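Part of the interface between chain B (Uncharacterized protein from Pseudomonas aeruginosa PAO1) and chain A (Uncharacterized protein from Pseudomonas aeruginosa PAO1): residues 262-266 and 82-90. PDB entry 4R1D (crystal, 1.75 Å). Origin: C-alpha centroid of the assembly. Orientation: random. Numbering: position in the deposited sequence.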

ATOM      1  N   ALA B 262      -6.410  20.716   2.319  1.00 17.11           N
ATOM      2  CA  ALA B 262      -4.975  20.683   2.071  1.00 16.70           C
ATOM      3  C   ALA B 262      -4.617  21.357   0.751  1.00 16.06           C
ATOM      4  O   ALA B 262      -5.383  21.308  -0.216  1.00 19.47           O
ATOM      5  CB  ALA B 262      -4.486  19.272   2.048  1.00 15.85           C
ATOM      6  N   VAL B 263      -3.445  21.980   0.736  1.00 17.99           N
ATOM      7  CA  VAL B 263      -2.755  22.317  -0.509  1.00 16.09           C
ATOM      8  C   VAL B 263      -1.367  21.710  -0.435  1.00 20.09           C
ATOM      9  O   VAL B 263      -0.506  22.207   0.286  1.00 21.03           O
ATOM     10  CB  VAL B 263      -2.631  23.838  -0.733  1.00 17.68           C
ATOM     11  CG1 VAL B 263      -1.861  24.114  -2.034  1.00 19.95           C
ATOM     12  CG2 VAL B 263      -3.998  24.474  -0.809  1.00 18.33           C
ATOM     13  N   LEU B 264      -1.172  20.610  -1.159  1.00 22.14           N
ATOM     14  CA  LEU B 264       0.112  19.924  -1.207  1.00 22.94           C
ATOM     15  C   LEU B 264       1.003  20.552  -2.276  1.00 22.94           C
ATOM     16  O   LEU B 264       0.568  21.416  -3.036  1.00 29.67           O
ATOM     17  CB  LEU B 264      -0.089  18.435  -1.506  1.00 22.08           C
ATOM     18  CG  LEU B 264      -1.093  17.746  -0.579  1.00 20.13           C
ATOM     19  CD1 LEU B 264      -1.324  16.292  -0.999  1.00 21.94           C
ATOM     20  CD2 LEU B 264      -0.640  17.844   0.869  1.00 21.53           C
ATOM     21  N   GLU B 265       2.257  20.132  -2.307  1.00 28.14           N
ATOM     22  CA  GLU B 265       3.196  20.650  -3.292  1.00 28.40           C
ATOM     23  C   GLU B 265       2.679  20.423  -4.708  1.00 33.74           C
ATOM     24  O   GLU B 265       2.206  19.341  -5.036  1.00 34.04           O
ATOM     25  CB  GLU B 265       4.562  19.985  -3.114  1.00 32.14           C
ATOM     26  CG  GLU B 265       5.628  20.503  -4.067  1.00 35.21           C
ATOM     27  CD  GLU B 265       7.032  20.035  -3.706  1.00 31.76           C
ATOM     28  OE1 GLU B 265       7.185  19.197  -2.793  1.00 38.10           O
ATOM     29  OE2 GLU B 265       7.992  20.509  -4.346  1.00 42.66           O
ATOM     30  N   ARG B 266       2.749  21.462  -5.533  1.00 38.57           N
ATOM     31  CA  ARG B 266       2.449  21.351  -6.956  1.00 35.40           C
ATOM     32  C   ARG B 266       3.631  21.897  -7.729  1.00 52.96           C
ATOM     33  O   ARG B 266       4.564  22.453  -7.150  1.00 40.91           O
ATOM     34  CB  ARG B 266       1.206  22.144  -7.321  1.00 44.78           C
ATOM     35  CG  ARG B 266      -0.076  21.385  -7.128  1.00 42.79           C
ATOM     36  CD  ARG B 266      -1.228  22.343  -7.132  1.00 46.07           C
ATOM     37  NE  ARG B 266      -0.914  23.519  -6.330  1.00 39.81           N
ATOM     38  CZ  ARG B 266      -1.013  24.764  -6.773  1.00 35.46           C
ATOM     39  NH1 ARG B 266      -1.428  24.997  -8.010  1.00 43.29           N
ATOM     40  NH2 ARG B 266      -0.700  25.777  -5.975  1.00 45.12           N
TER
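Chain A (82-90) DDLFASIGA

A helix start can meet a partner chain without direct hydrogen bonds, through packing and water, as in this small contact from a Pseudomonas aeruginosa protein. Chain B leaves a strand at Val263(B) and continues as an extended loop; chain A enters with Asp82(A) and Asp83(A) in loop conformation and turns into a helix from Leu84(A) through Ala90(A) and beyond. The segments cross obliquely, with the register reversed, the later residue of chain B lying by the earlier helix residue: Glu265(B) lies nearest Phe85(A), 5.8 Å between their CA atoms, whereas the preceding Leu264(B) lies nearest Gly89(A), a turn further along the helix, with CA atoms 6.4 Å apart.

Packing against the helix involves Phe85(A), Ile88(A) and Gly89(A). The ring of Phe85(A) receives Glu265(B) CA over one face and Val263(B) O at its edge, the latter 4.4 Å from Phe85(A) CE1. Leu264(B) CB points sideways, yet the end of the side chain reaches the helix, placing Leu264(B) CD2 in apolar contact 3.8 Å from Ile88(A) CG2. The same methyl lies 4.4 Å from Gly89(A) CA, where the helix presents bare backbone.

No direct hydrogen bond joins the stretches; water makes the polar links. Asp83(A) caps the helix, its OD2 accepting from Ala86(A) N at 2.9 Å. Glu265(B) OE1 approaches that same Asp83(A) OD2 to 4.3 Å, a pairing of like charges, and one water donates to both, at 2.5 Å to Asp83(A) OD2 and 2.7 Å to Glu265(B) OE1. A second water joins the backbones, donating to Phe85(A) O at 2.7 Å and accepting from Glu265(B) N at 3.1 Å. Glu265(B) OE1 also lies 3.2 Å from Phe85(A) CB, so this glutamate combines close packing with both water bridges.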

ATOM      1  N   ASP A  82      13.563  16.762   6.162  1.00 38.92           N
ATOM      2  CA  ASP A  82      14.522  17.608   5.458  1.00 47.03           C
ATOM      3  C   ASP A  82      13.872  18.430   4.352  1.00 43.46           C
ATOM      4  O   ASP A  82      14.549  19.162   3.632  1.00 47.07           O
ATOM      5  CB  ASP A  82      15.662  16.763   4.875  1.00 46.61           C
ATOM      6  CG  ASP A  82      15.175  15.739   3.856  1.00 53.39           C
ATOM      7  OD1 ASP A  82      15.893  14.744   3.622  1.00 59.23           O
ATOM      8  OD2 ASP A  82      14.078  15.923   3.285  1.00 50.62           O
ATOM      9  N   ASP A  83      12.558  18.302   4.213  1.00 34.82           N
ATOM     10  CA  ASP A  83      11.852  19.032   3.175  1.00 31.01           C
ATOM     11  C   ASP A  83      10.472  19.460   3.649  1.00 31.20           C
ATOM     12  O   ASP A  83       9.661  18.634   4.046  1.00 25.73           O
ATOM     13  CB  ASP A  83      11.724  18.185   1.912  1.00 30.43           C
ATOM     14  CG  ASP A  83      11.067  18.940   0.789  1.00 36.55           C
ATOM     15  OD1 ASP A  83      11.720  19.853   0.233  1.00 36.42           O
ATOM     16  OD2 ASP A  83       9.895  18.636   0.476  1.00 29.00           O
ATOM     17  N   LEU A  84      10.209  20.758   3.599  1.00 26.46           N
ATOM     18  CA  LEU A  84       8.945  21.287   4.105  1.00 24.82           C
ATOM     19  C   LEU A  84       7.701  20.631   3.490  1.00 22.71           C
ATOM     20  O   LEU A  84       6.796  20.205   4.208  1.00 23.17           O
ATOM     21  CB  LEU A  84       8.911  22.803   3.910  1.00 29.73           C
ATOM     22  CG  LEU A  84       7.689  23.538   4.441  1.00 24.28           C
ATOM     23  CD1 LEU A  84       8.091  24.953   4.823  1.00 25.11           C
ATOM     24  CD2 LEU A  84       6.541  23.529   3.427  1.00 24.43           C
ATOM     25  N   PHE A  85       7.639  20.555   2.164  1.00 23.52           N
ATOM     26  CA  PHE A  85       6.447  20.025   1.523  1.00 23.27           C
ATOM     27  C   PHE A  85       6.286  18.531   1.733  1.00 25.57           C
ATOM     28  O   PHE A  85       5.168  18.036   1.810  1.00 23.35           O
ATOM     29  CB  PHE A  85       6.394  20.379   0.042  1.00 26.43           C
ATOM     30  CG  PHE A  85       5.745  21.697  -0.221  1.00 27.46           C
ATOM     31  CD1 PHE A  85       4.379  21.855  -0.026  1.00 29.07           C
ATOM     32  CD2 PHE A  85       6.491  22.782  -0.655  1.00 27.21           C
ATOM     33  CE1 PHE A  85       3.766  23.070  -0.264  1.00 30.85           C
ATOM     34  CE2 PHE A  85       5.884  24.003  -0.888  1.00 31.08           C
ATOM     35  CZ  PHE A  85       4.521  24.147  -0.693  1.00 27.72           C
ATOM     36  N   ALA A  86       7.412  17.828   1.831  1.00 27.15           N
ATOM     37  CA  ALA A  86       7.408  16.413   2.187  1.00 30.91           C
ATOM     38  C   ALA A  86       6.683  16.218   3.512  1.00 24.87           C
ATOM     39  O   ALA A  86       5.872  15.299   3.657  1.00 26.39           O
ATOM     40  CB  ALA A  86       8.841  15.886   2.284  1.00 25.62           C
ATOM     41  N   SER A  87       6.975  17.095   4.470  1.00 23.47           N
ATOM     42  CA  SER A  87       6.403  16.995   5.811  1.00 21.30           C
ATOM     43  C   SER A  87       4.906  17.350   5.810  1.00 22.84           C
ATOM     44  O   SER A  87       4.123  16.767   6.557  1.00 19.50           O
ATOM     45  CB  SER A  87       7.193  17.838   6.812  1.00 22.46           C
ATOM     46  OG  SER A  87       6.838  19.210   6.736  1.00 28.06           O
ATOM     47  N   ILE A  88       4.502  18.283   4.956  1.00 18.75           N
ATOM     48  CA  ILE A  88       3.069  18.537   4.771  1.00 20.12           C
ATOM     49  C   ILE A  88       2.390  17.281   4.227  1.00 23.88           C
ATOM     50  O   ILE A  88       1.316  16.891   4.692  1.00 16.89           O
ATOM     51  CB  ILE A  88       2.809  19.764   3.865  1.00 21.79           C
ATOM     52  CG1 ILE A  88       3.173  21.043   4.618  1.00 22.55           C
ATOM     53  CG2 ILE A  88       1.351  19.817   3.397  1.00 22.45           C
ATOM     54  CD1 ILE A  88       2.953  22.303   3.820  1.00 22.28           C
ATOM     55  N   GLY A  89       3.033  16.621   3.266  1.00 23.04           N
ATOM     56  CA  GLY A  89       2.480  15.405   2.699  1.00 22.21           C
ATOM     57  C   GLY A  89       2.244  14.345   3.756  1.00 17.00           C
ATOM     58  O   GLY A  89       1.214  13.652   3.751  1.00 22.20           O
ATOM     59  N   ALA A  90       3.188  14.223   4.677  1.00 21.67           N
ATOM     60  CA  ALA A  90       3.095  13.216   5.726  1.00 19.54           C
ATOM     61  C   ALA A  90       2.045  13.605   6.753  1.00 21.57           C
ATOM     62  O   ALA A  90       1.350  12.755   7.314  1.00 22.05           O
ATOM     63  CB  ALA A  90       4.442  13.014   6.400  1.00 21.62           C
TER
HETATM   64  O   HOH W   1       9.722  18.686  -1.988  1.00 39.02           O
HETATM   65  O   HOH W   2       3.089  18.324   0.084  1.00 27.06           O